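Local coordinates for CMP-sialic acid transporter 1 (Zea mays, PDB 6I1R), which probably carries CMP-sialic acid from the cytoplasm into the Golgi, as a CMP-sialate:CMP antiporter of the nucleotide-sugar transporter family, at residues B[94-97]-B[98-102]. The protein carries 5 engineered substitutions. Residues are numbered along the deposited sequence; the frame is centred on the assembly and turned at random.
Sequences TYVD and PSTYQ
D97 caps the N-terminus of helix 98-104 by receiving three donors from T100 and S99 on a single carboxylate oxygen, and it serves as a worked example of how an aspartate caps the first turn of a helix, here a short one that runs into a predicted membrane span. The backbone N of T100 points at D97 OD1 nearly in line with the C-O bond, 2.8 Å away and with an N-H...O angle of 158°. T100 OG1 reaches the same D97 OD1 at 2.6 Å, on the syn side and somewhat out of the carboxylate plane. S99 OG comes from well above that plane, 2.8 Å from D97 OD1. With CG of D97 lying between its own backbone N and carbonyl carbon (chi1 48°), the carboxylate folds back over the first turn, where P98 follows the cap directly. D97 O then receives Y101 N at 3.1 Å, in the carbonyl plane, as the first helical backbone bond.

Next to the cap lies a small apolar contact. V96 sets CB 3.9 Å from T100 CG2, and V96 CG2 meets Y101 CB at 3.8 Å; from there the ring of Y101, its CG anti to the backbone N (chi1 159°), leads away. V96 is buried, whereas the cap residues D97, S99 and T100 lie toward the partly exposed side, where D153 touches D97 and T100, while G231 and N31 of the second subunit pack on D97 and S99 respectively. Putting an alanine at D97 would probably leave the amide of T100 and the hydroxyls of S99 and T100 without their common acceptor, and the first turn prone to fray. Three donors gathered on one oxygen, together with the positive end of the helix dipole, are consistent with a carboxylate that stays ionised.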
ATOM      1  N   THR B  94      -5.908  11.541   6.284  1.00 58.16           N
ATOM      2  CA  THR B  94      -7.307  11.535   5.831  1.00 60.29           C
ATOM      3  C   THR B  94      -7.750  12.952   5.438  1.00 62.16           C
ATOM      4  O   THR B  94      -8.903  13.140   5.056  1.00 62.60           O
ATOM      5  CB  THR B  94      -8.253  10.933   6.880  1.00 60.83           C
ATOM      6  OG1 THR B  94      -8.416  11.859   7.955  1.00 63.84           O
ATOM      7  CG2 THR B  94      -7.770   9.604   7.419  1.00 60.96           C
ATOM      8  N   TYR B  95      -6.863  13.943   5.536  1.00 64.46           N
ATOM      9  CA  TYR B  95      -7.143  15.285   5.009  1.00 66.12           C
ATOM     10  C   TYR B  95      -6.155  15.656   3.892  1.00 65.56           C
ATOM     11  O   TYR B  95      -6.498  16.458   3.026  1.00 65.35           O
ATOM     12  CB  TYR B  95      -7.093  16.331   6.126  1.00 67.35           C
ATOM     13  CG  TYR B  95      -8.124  16.155   7.213  1.00 68.87           C
ATOM     14  CD1 TYR B  95      -7.882  15.328   8.298  1.00 69.83           C
ATOM     15  CD2 TYR B  95      -9.336  16.826   7.169  1.00 69.60           C
ATOM     16  CE1 TYR B  95      -8.819  15.168   9.307  1.00 70.48           C
ATOM     17  CE2 TYR B  95     -10.284  16.676   8.169  1.00 69.58           C
ATOM     18  CZ  TYR B  95     -10.025  15.844   9.243  1.00 70.34           C
ATOM     19  OH  TYR B  95     -10.950  15.687  10.235  1.00 70.03           O
ATOM     20  N   VAL B  96      -4.946  15.092   3.900  1.00 65.82           N
ATOM     21  CA  VAL B  96      -3.895  15.516   2.967  1.00 66.46           C
ATOM     22  C   VAL B  96      -3.350  14.296   2.215  1.00 68.32           C
ATOM     23  O   VAL B  96      -3.310  13.185   2.746  1.00 68.52           O
ATOM     24  CB  VAL B  96      -2.760  16.270   3.689  1.00 65.68           C
ATOM     25  CG1 VAL B  96      -3.263  17.532   4.371  1.00 65.62           C
ATOM     26  CG2 VAL B  96      -2.016  15.386   4.681  1.00 65.47           C
ATOM     27  N   ASP B  97      -2.925  14.530   0.975  1.00 70.51           N
ATOM     28  CA  ASP B  97      -2.170  13.534   0.211  1.00 71.68           C
ATOM     29  C   ASP B  97      -0.821  13.306   0.908  1.00 69.95           C
ATOM     30  O   ASP B  97      -0.330  14.203   1.594  1.00 69.27           O
ATOM     31  CB  ASP B  97      -1.990  13.955  -1.252  1.00 75.23           C
ATOM     32  CG  ASP B  97      -1.507  15.384  -1.451  1.00 79.08           C
ATOM     33  OD1 ASP B  97      -0.490  15.753  -0.832  1.00 82.06           O
ATOM     34  OD2 ASP B  97      -2.152  16.117  -2.229  1.00 81.63           O
ATOM     35  N   PRO B  98      -0.222  12.111   0.743  1.00 69.09           N
ATOM     36  CA  PRO B  98       1.038  11.787   1.434  1.00 69.01           C
ATOM     37  C   PRO B  98       2.207  12.731   1.099  1.00 70.07           C
ATOM     38  O   PRO B  98       3.123  12.862   1.910  1.00 70.85           O
ATOM     39  CB  PRO B  98       1.384  10.358   0.988  1.00 67.31           C
ATOM     40  CG  PRO B  98       0.050   9.771   0.629  1.00 66.93           C
ATOM     41  CD  PRO B  98      -0.684  10.932  -0.006  1.00 67.57           C
ATOM     42  N   SER B  99       2.183  13.370  -0.071  1.00 72.11           N
ATOM     43  CA  SER B  99       3.233  14.323  -0.446  1.00 74.71           C
ATOM     44  C   SER B  99       3.154  15.568   0.449  1.00 75.97           C
ATOM     45  O   SER B  99       4.161  15.984   1.023  1.00 77.62           O
ATOM     46  CB  SER B  99       3.150  14.682  -1.908  1.00 75.52           C
ATOM     47  OG  SER B  99       1.834  15.079  -2.261  1.00 77.49           O
ATOM     48  N   THR B 100       1.958  16.142   0.568  1.00 77.09           N
ATOM     49  CA  THR B 100       1.719  17.275   1.468  1.00 78.45           C
ATOM     50  C   THR B 100       2.157  16.904   2.893  1.00 79.97           C
ATOM     51  O   THR B 100       2.772  17.710   3.588  1.00 81.85           O
ATOM     52  CB  THR B 100       0.248  17.711   1.422  1.00 79.26           C
ATOM     53  OG1 THR B 100      -0.037  18.167   0.099  1.00 79.41           O
ATOM     54  CG2 THR B 100      -0.089  18.802   2.416  1.00 78.88           C
ATOM     55  N   TYR B 101       1.838  15.679   3.306  1.00 80.77           N
ATOM     56  CA  TYR B 101       2.193  15.161   4.636  1.00 82.12           C
ATOM     57  C   TYR B 101       3.716  14.994   4.738  1.00 81.72           C
ATOM     58  O   TYR B 101       4.318  15.359   5.752  1.00 81.40           O
ATOM     59  CB  TYR B 101       1.413  13.868   4.908  1.00 83.40           C
ATOM     60  CG  TYR B 101       1.972  12.949   5.969  1.00 84.38           C
ATOM     61  CD1 TYR B 101       1.855  13.242   7.320  1.00 85.00           C
ATOM     62  CD2 TYR B 101       2.582  11.755   5.618  1.00 85.74           C
ATOM     63  CE1 TYR B 101       2.355  12.386   8.293  1.00 86.15           C
ATOM     64  CE2 TYR B 101       3.087  10.891   6.577  1.00 85.96           C
ATOM     65  CZ  TYR B 101       2.972  11.204   7.919  1.00 86.01           C
ATOM     66  OH  TYR B 101       3.480  10.342   8.845  1.00 86.12           O
ATOM     67  N   GLN B 102       4.338  14.467   3.684  1.00 81.26           N
ATOM     68  CA  GLN B 102       5.783  14.238   3.669  1.00 82.82           C
ATOM     69  C   GLN B 102       6.537  15.568   3.801  1.00 84.10           C
ATOM     70  O   GLN B 102       7.587  15.614   4.443  1.00 85.45           O
ATOM     71  CB  GLN B 102       6.201  13.520   2.384  1.00 83.59           C
TER